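Local coordinates for protein antigen 43 (PDB 4KH3) that mediates self-association between Escherichia coli cells, as an autotransporter adhesin that clumps bacteria by a Velcro-like mechanism and probably contributes to biofilm formation, at residues R62-T67 against S81-R86; N69-V74 against G90-G95; V98-D103 against A117-N122; G106-H111 against G125-K130; T138-G143 against E164-N169. All coordinates share one frame; numbering follows the deposited sequence.

Contact 1 of 5, residues R62-T67 against S81-R86; sequences RNTTVT and SDTVIR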
# COMPACT_ATOMS: atom_id res chain seq x y z
N ARG A 62 -42.92 -8.82 -8.39
CA ARG A 62 -42.60 -8.74 -6.96
C ARG A 62 -42.19 -10.08 -6.43
O ARG A 62 -42.84 -11.09 -6.74
CB ARG A 62 -43.81 -8.30 -6.15
CG ARG A 62 -44.32 -6.94 -6.45
CD ARG A 62 -45.47 -6.56 -5.52
NE ARG A 62 -46.06 -5.32 -5.99
CZ ARG A 62 -45.54 -4.13 -5.74
NH1 ARG A 62 -44.44 -4.03 -4.99
NH2 ARG A 62 -46.11 -3.04 -6.23
N ASN A 63 -41.16 -10.09 -5.58
CA ASN A 63 -40.76 -11.31 -4.89
C ASN A 63 -40.51 -12.47 -5.82
O ASN A 63 -40.80 -13.61 -5.50
CB ASN A 63 -41.79 -11.70 -3.83
CG ASN A 63 -42.12 -10.55 -2.90
OD1 ASN A 63 -41.26 -10.06 -2.17
ND2 ASN A 63 -43.35 -10.10 -2.94
N THR A 64 -39.98 -12.17 -7.00
CA THR A 64 -39.56 -13.21 -7.91
C THR A 64 -38.29 -13.86 -7.37
O THR A 64 -37.38 -13.17 -6.92
CB THR A 64 -39.29 -12.60 -9.29
OG1 THR A 64 -40.51 -12.04 -9.80
CG2 THR A 64 -38.78 -13.66 -10.24
N THR A 65 -38.26 -15.19 -7.39
CA THR A 65 -37.02 -15.91 -7.12
C THR A 65 -36.52 -16.46 -8.44
O THR A 65 -37.24 -17.15 -9.15
CB THR A 65 -37.23 -17.07 -6.13
OG1 THR A 65 -37.59 -16.54 -4.85
CG2 THR A 65 -35.94 -17.88 -5.98
N VAL A 66 -35.28 -16.11 -8.80
CA VAL A 66 -34.70 -16.57 -10.05
C VAL A 66 -33.61 -17.57 -9.72
O VAL A 66 -32.64 -17.23 -9.05
CB VAL A 66 -34.15 -15.42 -10.90
CG1 VAL A 66 -33.84 -15.90 -12.32
CG2 VAL A 66 -35.14 -14.30 -10.97
N THR A 67 -33.78 -18.80 -10.20
CA THR A 67 -32.85 -19.89 -9.90
C THR A 67 -31.89 -20.11 -11.07
O THR A 67 -31.88 -19.35 -12.04
CB THR A 67 -33.62 -21.19 -9.57
OG1 THR A 67 -34.25 -21.70 -10.75
CG2 THR A 67 -34.70 -20.92 -8.51
N SER A 81 -39.25 -5.80 -8.05
CA SER A 81 -39.10 -5.44 -6.66
C SER A 81 -38.88 -6.70 -5.81
O SER A 81 -39.59 -7.69 -5.97
CB SER A 81 -40.37 -4.71 -6.20
OG SER A 81 -40.35 -4.48 -4.80
N ASP A 82 -37.89 -6.65 -4.91
CA ASP A 82 -37.58 -7.76 -3.99
C ASP A 82 -37.25 -9.03 -4.75
O ASP A 82 -37.77 -10.11 -4.44
CB ASP A 82 -38.72 -8.04 -3.00
CG ASP A 82 -39.02 -6.86 -2.09
OD1 ASP A 82 -38.16 -5.95 -1.95
OD2 ASP A 82 -40.13 -6.85 -1.50
N THR A 83 -36.40 -8.90 -5.75
CA THR A 83 -36.00 -10.05 -6.54
C THR A 83 -34.82 -10.74 -5.90
O THR A 83 -33.82 -10.08 -5.56
CB THR A 83 -35.63 -9.65 -7.96
OG1 THR A 83 -36.58 -8.68 -8.44
CG2 THR A 83 -35.61 -10.87 -8.89
N VAL A 84 -34.94 -12.04 -5.70
CA VAL A 84 -33.83 -12.88 -5.28
C VAL A 84 -33.30 -13.67 -6.49
O VAL A 84 -34.04 -14.40 -7.15
CB VAL A 84 -34.26 -13.86 -4.17
CG1 VAL A 84 -33.12 -14.83 -3.86
CG2 VAL A 84 -34.65 -13.08 -2.93
N ILE A 85 -32.02 -13.50 -6.78
CA ILE A 85 -31.40 -14.14 -7.92
C ILE A 85 -30.21 -14.94 -7.44
O ILE A 85 -29.23 -14.38 -6.96
CB ILE A 85 -30.91 -13.09 -8.93
CG1 ILE A 85 -32.02 -12.09 -9.24
CG2 ILE A 85 -30.36 -13.80 -10.18
CD1 ILE A 85 -31.61 -10.93 -10.13
N ARG A 86 -30.30 -16.26 -7.55
CA ARG A 86 -29.24 -17.14 -7.06
C ARG A 86 -28.76 -18.15 -8.08
O ARG A 86 -29.34 -18.32 -9.16
CB ARG A 86 -29.69 -17.85 -5.79
CG ARG A 86 -31.01 -18.61 -5.89
CD ARG A 86 -31.30 -19.34 -4.57
NE ARG A 86 -32.69 -19.77 -4.38
CZ ARG A 86 -33.23 -20.87 -4.93
NH1 ARG A 86 -32.51 -21.67 -5.72
NH2 ARG A 86 -34.50 -21.18 -4.68
O HOH W 1 -42.77 -5.66 -3.33
O HOH W 2 -39.18 -9.45 -8.58
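The R86 guanidinium carries a T67 methyl over one face, CG2 lying 3.6 Å from NH1, while CG2 of T65 approaches it obliquely, 3.8 Å from NH2. With chi1 at 54°, CG of R86 sits between the backbone N and the carbonyl carbon, and the extended chain then runs alongside T67. At the other end, a water lies in the plane of the R62 guanidinium, at its edge; it accepts from NH1 at 2.9 Å and links it to S81 OG. The N63 amide and D82 carboxylate stand side by side with their planes 39° apart, and N63 ND2 is taken by N32. These are successive coils of a beta-helix, in parallel register, with N63 and D82 turning the corner at positive phi. V66 N is held straight on V84 O at 2.7 Å, and R86 N returns to V66 O. Inside, V66 CG2 meets T83 CG2 at 4.0 Å. A second water accepts from T64 N, donates to S81 O and bonds T83 OG1; T64 OG1 itself turns to Q53.

Contact 2 of 5, residues N69-V74 against G90-G95; sequences NGRQIV and GQSLNG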
# COMPACT_ATOMS: atom_id res chain seq x y z
N ASN A 69 -31.24 -21.74 -13.91
CA ASN A 69 -31.51 -21.56 -15.33
C ASN A 69 -32.53 -20.46 -15.60
O ASN A 69 -33.04 -20.32 -16.71
CB ASN A 69 -31.99 -22.87 -15.95
CG ASN A 69 -30.89 -23.88 -16.10
OD1 ASN A 69 -29.77 -23.54 -16.49
ND2 ASN A 69 -31.19 -25.13 -15.79
N GLY A 70 -32.84 -19.68 -14.56
CA GLY A 70 -33.90 -18.71 -14.64
C GLY A 70 -33.43 -17.43 -15.27
O GLY A 70 -32.29 -17.02 -15.08
N ARG A 71 -34.31 -16.80 -16.04
CA ARG A 71 -34.08 -15.45 -16.52
C ARG A 71 -35.32 -14.58 -16.26
O ARG A 71 -36.43 -14.95 -16.63
CB ARG A 71 -33.74 -15.45 -18.02
CG ARG A 71 -33.08 -14.15 -18.53
CD ARG A 71 -32.81 -14.25 -20.03
NE ARG A 71 -32.59 -12.95 -20.66
CZ ARG A 71 -32.97 -12.65 -21.90
NH1 ARG A 71 -33.59 -13.55 -22.65
NH2 ARG A 71 -32.74 -11.43 -22.39
N GLN A 72 -35.12 -13.44 -15.60
CA GLN A 72 -36.15 -12.41 -15.52
C GLN A 72 -35.77 -11.25 -16.43
O GLN A 72 -34.66 -10.71 -16.34
CB GLN A 72 -36.34 -11.92 -14.08
CG GLN A 72 -37.52 -10.92 -13.91
CD GLN A 72 -37.53 -10.25 -12.54
OE1 GLN A 72 -36.50 -9.76 -12.08
NE2 GLN A 72 -38.69 -10.23 -11.88
N ILE A 73 -36.67 -10.86 -17.32
CA ILE A 73 -36.39 -9.77 -18.24
C ILE A 73 -37.27 -8.58 -17.90
O ILE A 73 -38.49 -8.62 -18.09
CB ILE A 73 -36.58 -10.16 -19.71
CG1 ILE A 73 -35.82 -11.44 -20.05
CG2 ILE A 73 -36.13 -9.02 -20.62
CD1 ILE A 73 -36.66 -12.71 -19.95
N VAL A 74 -36.64 -7.54 -17.38
CA VAL A 74 -37.39 -6.37 -16.98
C VAL A 74 -37.22 -5.35 -18.07
O VAL A 74 -36.14 -4.78 -18.24
CB VAL A 74 -36.89 -5.81 -15.65
CG1 VAL A 74 -37.66 -4.55 -15.28
CG2 VAL A 74 -37.04 -6.86 -14.57
N GLY A 90 -30.28 -15.05 -13.66
CA GLY A 90 -30.00 -13.71 -14.10
C GLY A 90 -31.23 -12.85 -14.29
O GLY A 90 -32.32 -13.36 -14.59
N GLN A 91 -31.07 -11.54 -14.12
CA GLN A 91 -32.10 -10.59 -14.51
C GLN A 91 -31.51 -9.62 -15.53
O GLN A 91 -30.45 -9.03 -15.28
CB GLN A 91 -32.64 -9.84 -13.30
CG GLN A 91 -33.49 -8.62 -13.62
CD GLN A 91 -33.54 -7.63 -12.46
OE1 GLN A 91 -32.67 -6.78 -12.32
NE2 GLN A 91 -34.56 -7.76 -11.61
N SER A 92 -32.19 -9.48 -16.67
CA SER A 92 -31.80 -8.53 -17.72
C SER A 92 -32.61 -7.26 -17.55
O SER A 92 -33.84 -7.27 -17.70
CB SER A 92 -32.06 -9.11 -19.12
OG SER A 92 -31.20 -10.21 -19.38
N LEU A 93 -31.92 -6.16 -17.25
CA LEU A 93 -32.62 -4.98 -16.76
C LEU A 93 -32.59 -3.82 -17.75
O LEU A 93 -31.54 -3.20 -17.98
CB LEU A 93 -32.03 -4.57 -15.40
CG LEU A 93 -32.68 -3.39 -14.67
CD1 LEU A 93 -34.14 -3.66 -14.34
CD2 LEU A 93 -31.87 -3.08 -13.41
N ASN A 94 -33.75 -3.56 -18.34
CA ASN A 94 -33.92 -2.37 -19.17
C ASN A 94 -34.86 -1.40 -18.49
O ASN A 94 -34.97 -0.24 -18.88
CB ASN A 94 -34.40 -2.73 -20.57
CG ASN A 94 -33.47 -3.70 -21.28
OD1 ASN A 94 -32.45 -3.29 -21.83
ND2 ASN A 94 -33.80 -4.99 -21.25
N GLY A 95 -35.53 -1.88 -17.45
CA GLY A 95 -36.43 -1.06 -16.66
C GLY A 95 -35.86 -0.70 -15.30
O GLY A 95 -34.69 -0.33 -15.18
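Q72 and Q91 lie side by side on the inner face, their extended chains pointing the same way and their amide planes 24° apart. Q91 NE2 gives a straight hydrogen bond to Q72 OE1 at 2.8 Å; the acceptor sits in the plane of the Q91 amide, although the donor is tilted from that of Q72. The other ends are engaged too, Q72 NE2 by Q53 and Q91 OE1 by Q108, so each amide is held by two hydrogen bonds, as in the stacked polar rows found inside beta-helices. V74 crosses Q91 with CG2, 4.0 Å from NE2, and runs alongside L93, whose CD1 packs 3.7 Å from V74 CB. The outer face carries R71, with CG anti to the backbone N (chi1 -163°). Its guanidinium has I73 CG1 over the centre of one face and S92 OG in plane at the edge, where NE makes a weak bond of 3.3 Å; S92 OG also bonds a malonate ion, probably from the crystallisation liquor. V74 O takes N94 N at 2.7 Å as the strands end. Strand 71-74 pairs with 52-55 on its far side and strand 90-93 with 107-110, while A80 of strand 79-81 packs against Q72, V74 and Q91.

Contact 3 of 5, residues V98-D103 against A117-N122; sequences VNTTLD and AGTIIN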
# COMPACT_ATOMS: atom_id res chain seq x y z
N VAL A 98 -35.78 -2.71 -7.91
CA VAL A 98 -35.55 -2.20 -6.57
C VAL A 98 -35.33 -3.32 -5.57
O VAL A 98 -36.08 -4.29 -5.52
CB VAL A 98 -36.71 -1.30 -6.10
CG1 VAL A 98 -36.37 -0.70 -4.76
CG2 VAL A 98 -36.94 -0.18 -7.09
N ASN A 99 -34.28 -3.18 -4.77
CA ASN A 99 -33.94 -4.14 -3.71
C ASN A 99 -33.77 -5.57 -4.21
O ASN A 99 -34.39 -6.50 -3.73
CB ASN A 99 -34.92 -4.05 -2.53
CG ASN A 99 -34.68 -2.80 -1.69
OD1 ASN A 99 -35.46 -2.47 -0.78
ND2 ASN A 99 -33.60 -2.08 -1.99
N THR A 100 -32.92 -5.70 -5.21
CA THR A 100 -32.52 -7.00 -5.72
C THR A 100 -31.44 -7.60 -4.80
O THR A 100 -30.64 -6.87 -4.21
CB THR A 100 -31.97 -6.82 -7.11
OG1 THR A 100 -32.92 -6.09 -7.90
CG2 THR A 100 -31.67 -8.17 -7.75
N THR A 101 -31.44 -8.92 -4.66
CA THR A 101 -30.36 -9.58 -3.96
C THR A 101 -29.72 -10.62 -4.87
O THR A 101 -30.41 -11.44 -5.46
CB THR A 101 -30.84 -10.24 -2.67
OG1 THR A 101 -31.59 -9.29 -1.90
CG2 THR A 101 -29.66 -10.70 -1.86
N LEU A 102 -28.40 -10.56 -5.00
CA LEU A 102 -27.67 -11.55 -5.78
C LEU A 102 -26.86 -12.41 -4.84
O LEU A 102 -26.02 -11.90 -4.09
CB LEU A 102 -26.74 -10.86 -6.78
CG LEU A 102 -27.33 -9.77 -7.69
CD1 LEU A 102 -26.24 -9.21 -8.60
CD2 LEU A 102 -28.48 -10.29 -8.52
N ASP A 103 -27.13 -13.71 -4.83
CA ASP A 103 -26.33 -14.66 -4.06
C ASP A 103 -25.80 -15.73 -5.02
O ASP A 103 -26.38 -15.96 -6.08
CB ASP A 103 -27.14 -15.31 -2.93
CG ASP A 103 -28.10 -14.34 -2.23
OD1 ASP A 103 -27.66 -13.50 -1.40
OD2 ASP A 103 -29.32 -14.43 -2.48
N ALA A 117 -31.68 -0.12 -8.26
CA ALA A 117 -31.60 0.59 -7.00
C ALA A 117 -31.54 -0.39 -5.83
O ALA A 117 -32.38 -1.28 -5.71
CB ALA A 117 -32.78 1.53 -6.86
N GLY A 118 -30.54 -0.24 -4.97
CA GLY A 118 -30.43 -1.10 -3.79
C GLY A 118 -30.14 -2.58 -4.01
O GLY A 118 -30.60 -3.43 -3.25
N THR A 119 -29.35 -2.91 -5.04
CA THR A 119 -28.90 -4.29 -5.21
C THR A 119 -27.86 -4.64 -4.14
O THR A 119 -26.91 -3.88 -3.90
CB THR A 119 -28.28 -4.54 -6.62
OG1 THR A 119 -29.27 -4.33 -7.63
CG2 THR A 119 -27.77 -5.97 -6.72
N ILE A 120 -28.03 -5.77 -3.49
CA ILE A 120 -27.00 -6.28 -2.59
C ILE A 120 -26.33 -7.45 -3.29
O ILE A 120 -27.00 -8.37 -3.77
CB ILE A 120 -27.57 -6.71 -1.23
CG1 ILE A 120 -28.15 -5.50 -0.50
CG2 ILE A 120 -26.48 -7.32 -0.36
CD1 ILE A 120 -28.38 -5.77 0.96
N ILE A 121 -25.02 -7.38 -3.40
CA ILE A 121 -24.28 -8.41 -4.11
C ILE A 121 -23.52 -9.27 -3.11
O ILE A 121 -22.51 -8.84 -2.54
CB ILE A 121 -23.28 -7.80 -5.09
CG1 ILE A 121 -23.92 -6.64 -5.87
CG2 ILE A 121 -22.75 -8.87 -6.03
CD1 ILE A 121 -22.94 -5.92 -6.82
N ASN A 122 -24.03 -10.48 -2.89
CA ASN A 122 -23.41 -11.40 -1.94
C ASN A 122 -22.68 -12.50 -2.66
O ASN A 122 -22.94 -12.76 -3.84
CB ASN A 122 -24.47 -12.00 -1.02
CG ASN A 122 -25.11 -10.97 -0.12
OD1 ASN A 122 -24.43 -10.12 0.45
ND2 ASN A 122 -26.43 -11.01 -0.01
O HOH W 3 -32.07 -3.68 -7.33
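L102 overlaps T119 from the next coil, the two side chains crossing with L102 CG 3.9 Å from T119 CG2, while its CD1 also reaches toward I121 CG2. This is the inside of the parallel beta-helix: strands 101-102 and 120-121 run in register, one coil apart, and Q127 covers L102, T119 and I121 from another wall. The backbones are joined by bonds that alternate from one strand to the other, L102 N meeting I120 O almost straight at 2.9 Å and N122 N returning to L102 O. Ahead of the strands the chain turns a corner at N99 and G118, both at positive phi, and N99 N bonds A117 O across it. Just beyond the corner, T100 and T119 stand side by side, their OG1 atoms placed beside the backbone N (chi1 -52° and -63°) where one water can serve both. T119 OG1 also bonds Q108 OE1. At the far end the D103 carboxylate and N122 amide lie nearly coplanar, and N122 ND2 points at D103 OD1 from 3.1 Å; since D103 is modelled in two conformers, this bond is tentative. N122 OD1 is held by N141 ND2. The water at the corner donates to A117 O and to T119 OG1, each at 2.9 Å, and lies 2.6 Å from T100 OG1.

Contact 4 of 5, residues G106-H111 against G125-K130; sequences GEQWVH and GYQTIK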
# COMPACT_ATOMS: atom_id res chain seq x y z
N GLY A 106 -25.54 -15.28 -8.80
CA GLY A 106 -26.70 -14.61 -9.38
C GLY A 106 -26.23 -13.35 -10.07
O GLY A 106 -25.33 -12.66 -9.59
N GLU A 107 -26.84 -13.04 -11.21
CA GLU A 107 -26.40 -11.94 -12.02
C GLU A 107 -27.50 -10.94 -12.31
O GLU A 107 -28.68 -11.30 -12.42
CB GLU A 107 -25.85 -12.44 -13.36
CG GLU A 107 -24.66 -13.33 -13.23
CD GLU A 107 -24.01 -13.58 -14.56
OE1 GLU A 107 -23.32 -12.67 -15.07
OE2 GLU A 107 -24.18 -14.69 -15.12
N GLN A 108 -27.09 -9.69 -12.46
CA GLN A 108 -27.97 -8.63 -12.88
C GLN A 108 -27.23 -7.82 -13.92
O GLN A 108 -26.18 -7.25 -13.62
CB GLN A 108 -28.34 -7.73 -11.70
CG GLN A 108 -29.25 -6.56 -12.06
CD GLN A 108 -29.66 -5.78 -10.82
OE1 GLN A 108 -28.81 -5.32 -10.06
NE2 GLN A 108 -30.96 -5.67 -10.59
N TRP A 109 -27.77 -7.79 -15.14
CA TRP A 109 -27.20 -6.97 -16.20
C TRP A 109 -28.05 -5.74 -16.37
O TRP A 109 -29.21 -5.82 -16.78
CB TRP A 109 -27.14 -7.74 -17.53
CG TRP A 109 -26.47 -9.07 -17.42
CD1 TRP A 109 -25.13 -9.33 -17.48
CD2 TRP A 109 -27.11 -10.34 -17.22
NE1 TRP A 109 -24.90 -10.68 -17.33
CE2 TRP A 109 -26.10 -11.32 -17.17
CE3 TRP A 109 -28.44 -10.74 -17.10
CZ2 TRP A 109 -26.38 -12.67 -17.01
CZ3 TRP A 109 -28.72 -12.08 -16.93
CH2 TRP A 109 -27.69 -13.04 -16.88
N VAL A 110 -27.47 -4.59 -16.05
CA VAL A 110 -28.16 -3.31 -16.17
C VAL A 110 -27.85 -2.70 -17.53
O VAL A 110 -26.75 -2.18 -17.74
CB VAL A 110 -27.71 -2.32 -15.09
CG1 VAL A 110 -28.63 -1.11 -15.06
CG2 VAL A 110 -27.67 -3.01 -13.73
N HIS A 111 -28.82 -2.76 -18.44
CA HIS A 111 -28.63 -2.25 -19.79
C HIS A 111 -28.87 -0.75 -19.87
O HIS A 111 -29.31 -0.13 -18.89
CB HIS A 111 -29.54 -3.01 -20.78
CG HIS A 111 -29.22 -4.48 -20.85
ND1 HIS A 111 -28.13 -4.98 -21.52
CD2 HIS A 111 -29.83 -5.55 -20.28
CE1 HIS A 111 -28.08 -6.29 -21.38
NE2 HIS A 111 -29.10 -6.66 -20.63
N GLY A 125 -22.06 -13.15 -6.38
CA GLY A 125 -22.99 -12.44 -7.23
C GLY A 125 -22.24 -11.45 -8.12
O GLY A 125 -21.08 -11.11 -7.88
N TYR A 126 -22.92 -10.99 -9.16
CA TYR A 126 -22.28 -10.19 -10.19
C TYR A 126 -23.29 -9.22 -10.77
O TYR A 126 -24.29 -9.63 -11.37
CB TYR A 126 -21.77 -11.12 -11.28
CG TYR A 126 -20.94 -10.44 -12.33
CD1 TYR A 126 -19.83 -9.71 -11.98
CD2 TYR A 126 -21.27 -10.53 -13.68
CE1 TYR A 126 -19.05 -9.10 -12.92
CE2 TYR A 126 -20.50 -9.91 -14.64
CZ TYR A 126 -19.38 -9.18 -14.25
OH TYR A 126 -18.59 -8.55 -15.19
N GLN A 127 -23.05 -7.93 -10.57
CA GLN A 127 -23.85 -6.92 -11.23
C GLN A 127 -22.97 -6.18 -12.23
O GLN A 127 -21.89 -5.67 -11.88
CB GLN A 127 -24.44 -5.94 -10.21
CG GLN A 127 -25.30 -4.83 -10.85
CD GLN A 127 -25.52 -3.66 -9.90
OE1 GLN A 127 -24.57 -2.99 -9.50
NE2 GLN A 127 -26.78 -3.42 -9.53
N THR A 128 -23.44 -6.16 -13.48
CA THR A 128 -22.75 -5.47 -14.57
C THR A 128 -23.60 -4.31 -15.00
O THR A 128 -24.76 -4.49 -15.37
CB THR A 128 -22.64 -6.34 -15.85
OG1 THR A 128 -22.45 -7.71 -15.52
CG2 THR A 128 -21.52 -5.86 -16.73
N ILE A 129 -23.02 -3.11 -15.00
CA ILE A 129 -23.74 -1.94 -15.47
C ILE A 129 -23.18 -1.56 -16.82
O ILE A 129 -22.06 -1.07 -16.91
CB ILE A 129 -23.56 -0.76 -14.53
CG1 ILE A 129 -23.94 -1.15 -13.10
CG2 ILE A 129 -24.39 0.43 -15.01
CD1 ILE A 129 -23.36 -0.22 -12.09
N LYS A 130 -23.96 -1.78 -17.87
CA LYS A 130 -23.50 -1.48 -19.23
C LYS A 130 -23.58 0.01 -19.46
O LYS A 130 -24.12 0.73 -18.62
CB LYS A 130 -24.34 -2.20 -20.28
CG LYS A 130 -24.85 -3.59 -19.88
CD LYS A 130 -23.71 -4.58 -19.65
CE LYS A 130 -22.75 -4.66 -20.84
NZ LYS A 130 -21.60 -5.58 -20.54
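Q108 and Q127 both carry CG anti to the backbone N, chi1 179° in each, and both chains stay extended to the amide, which sets their ends side by side in the interior. Q127 NE2 donates to Q108 OE1 at 2.8 Å, the acceptor close to the plane of the Q127 amide but the donor tilted well out of that of Q108. With the Q108 amide already placed by Q91 and T119 OG1, and Q127 OE1 bonded by Q157 NE2, the buried glutamines form a continuous polar row. On the outer face E107 takes a different first torsion, CG beside its backbone N, whereas Y126 has CG anti to its own. The two cross, and OE1 of E107 comes to the ring edge of Y126, 3.3 Å from CD2. E107 CB also lies over one face of the W109 ring, offset toward the rim, and T128 OG1 approaches W109 CD1 to 3.7 Å. K130 CG, set beside its own backbone N by chi1 -35°, lies 3.2 Å from V110 O, the same oxygen that accepts the hydrogen bond from K130 N; bends at chi2 and chi3 turn the rest of the chain away. H111 runs beside it and bonds a malonate ion, probably from the crystallisation liquor, through NE2. In this beta-helix wall strand 107-110 lies between 90-93 and 126-129, the latter followed by 156-159, and A116 of strand 115-117 packs on Q108, V110 and Q127.

Contact 5 of 5, residues T138-G143 against E164-N169; sequences TIVNTG and ESTTIN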
# COMPACT_ATOMS: atom_id res chain seq x y z
N THR A 138 -25.97 0.59 -4.27
CA THR A 138 -25.48 -0.77 -4.35
C THR A 138 -24.63 -1.10 -3.14
O THR A 138 -23.78 -0.31 -2.73
CB THR A 138 -24.68 -1.05 -5.64
OG1 THR A 138 -25.34 -0.46 -6.77
CG2 THR A 138 -24.56 -2.57 -5.86
N ILE A 139 -24.90 -2.25 -2.54
CA ILE A 139 -24.09 -2.78 -1.44
C ILE A 139 -23.29 -3.95 -2.00
O ILE A 139 -23.87 -4.95 -2.44
CB ILE A 139 -24.99 -3.28 -0.30
CG1 ILE A 139 -26.05 -2.24 0.05
CG2 ILE A 139 -24.16 -3.67 0.91
CD1 ILE A 139 -25.48 -0.91 0.51
N VAL A 140 -21.97 -3.82 -1.99
CA VAL A 140 -21.10 -4.81 -2.61
C VAL A 140 -20.34 -5.62 -1.55
O VAL A 140 -19.44 -5.10 -0.88
CB VAL A 140 -20.10 -4.10 -3.54
CG1 VAL A 140 -19.30 -5.13 -4.36
CG2 VAL A 140 -20.87 -3.14 -4.47
N ASN A 141 -20.70 -6.89 -1.42
CA ASN A 141 -20.21 -7.75 -0.33
C ASN A 141 -19.28 -8.86 -0.81
O ASN A 141 -18.91 -9.75 -0.04
CB ASN A 141 -21.39 -8.35 0.46
CG ASN A 141 -22.11 -7.31 1.29
OD1 ASN A 141 -21.50 -6.32 1.70
ND2 ASN A 141 -23.41 -7.51 1.53
N THR A 142 -18.87 -8.79 -2.07
CA THR A 142 -18.16 -9.90 -2.66
C THR A 142 -17.38 -9.40 -3.86
O THR A 142 -17.63 -8.29 -4.35
CB THR A 142 -19.16 -10.97 -3.12
OG1 THR A 142 -18.47 -12.19 -3.43
CG2 THR A 142 -19.93 -10.50 -4.35
N GLY A 143 -16.43 -10.22 -4.31
CA GLY A 143 -15.63 -9.90 -5.47
C GLY A 143 -14.15 -9.64 -5.18
O GLY A 143 -13.34 -9.63 -6.09
N GLU A 164 -23.98 5.11 -8.43
CA GLU A 164 -24.09 6.16 -7.43
C GLU A 164 -24.36 5.58 -6.06
O GLU A 164 -25.10 4.61 -5.93
CB GLU A 164 -25.22 7.13 -7.80
CG GLU A 164 -24.91 7.97 -9.02
CD GLU A 164 -26.14 8.65 -9.59
OE1 GLU A 164 -26.00 9.45 -10.54
OE2 GLU A 164 -27.24 8.37 -9.08
N SER A 165 -23.78 6.21 -5.04
CA SER A 165 -24.06 5.87 -3.64
C SER A 165 -23.81 4.40 -3.40
O SER A 165 -24.70 3.66 -2.96
CB SER A 165 -25.49 6.24 -3.25
OG SER A 165 -25.74 7.62 -3.49
N THR A 166 -22.60 3.97 -3.69
CA THR A 166 -22.21 2.59 -3.51
C THR A 166 -21.51 2.43 -2.18
O THR A 166 -20.68 3.26 -1.81
CB THR A 166 -21.26 2.17 -4.66
OG1 THR A 166 -21.88 2.47 -5.91
CG2 THR A 166 -20.93 0.70 -4.58
N THR A 167 -21.84 1.36 -1.46
CA THR A 167 -21.03 0.94 -0.33
C THR A 167 -20.30 -0.35 -0.68
O THR A 167 -20.93 -1.34 -1.09
CB THR A 167 -21.86 0.64 0.92
OG1 THR A 167 -22.47 1.83 1.42
CG2 THR A 167 -20.98 0.04 2.02
N ILE A 168 -18.98 -0.35 -0.52
CA ILE A 168 -18.20 -1.55 -0.71
C ILE A 168 -17.71 -2.06 0.64
O ILE A 168 -16.85 -1.45 1.28
CB ILE A 168 -17.01 -1.32 -1.67
CG1 ILE A 168 -17.48 -0.60 -2.95
CG2 ILE A 168 -16.35 -2.64 -2.07
CD1 ILE A 168 -16.32 -0.14 -3.84
N ASN A 169 -18.28 -3.17 1.10
CA ASN A 169 -17.88 -3.74 2.37
C ASN A 169 -16.67 -4.67 2.26
O ASN A 169 -16.09 -4.81 1.19
CB ASN A 169 -19.06 -4.45 3.01
CG ASN A 169 -20.10 -3.47 3.51
OD1 ASN A 169 -19.78 -2.54 4.24
ND2 ASN A 169 -21.36 -3.67 3.09
O HOH W 4 -24.48 2.02 -6.39
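V140 and T166 form the tight inner part of this contact, their methyls crossing with CG2 to CG2 at 3.8 Å, while I168 CG2 lies alongside V140 CB. Q157, on another wall of the beta-helix, covers T138 and T166 from inside. Strands 139-140 and 166-168 run parallel, T167 N bonding T138 O, V140 N bonding T167 O at 2.8 Å, and N169 N closing the series on V140 O. The outer face is looser and partly open to solvent: I139 bends its CD1 toward T167, where it rests 4.0 Å from CB, and a malonate ion, probably from the crystallisation liquor, lies about 4 Å from the I139 side chain between nearest atoms. Direct bonding gives way to a water at the corner, where the chain turns at S165 with positive phi. T138 N has no direct backbone bond to segment 164-169; the water accepts from it at 3.0 Å, donates to E164 O at 2.7 Å and bonds T166 OG1. After N141, segment 138-143 leaves the other strand, with T142 OG1 held by E145 and by D124 N. N141 and N169 stand side by side at that exit, amide planes 24° apart, CG of each lying beside its own backbone N. N169 ND2 donates to N141 OD1 at 3.0 Å, in the planes of both amides, with I139 CG2 3.5 Å from the same nitrogen.

All five contacts join successive coils of one beta-helix. Contacts 1, 3 and 5 belong to one wall with its corner: contact 3 shares backbone bonds with both others. Contacts 2 and 4 belong to another, where strands 90-93 and 107-110 are neighbours. Contact 2 is the most buried; the other four are partly buried, contacts 1, 3 and 5 being exposed around their corners. Chemistry follows place. Contacts 2 and 4 turn paired glutamines inward together with aliphatic side chains, whereas in contacts 1, 3 and 5 threonines take the polar places, with a bridging water beside each corner. The two walls also pack on each other inside, contact 1 on contact 2 through T83 and I85, contact 3 on contact 4.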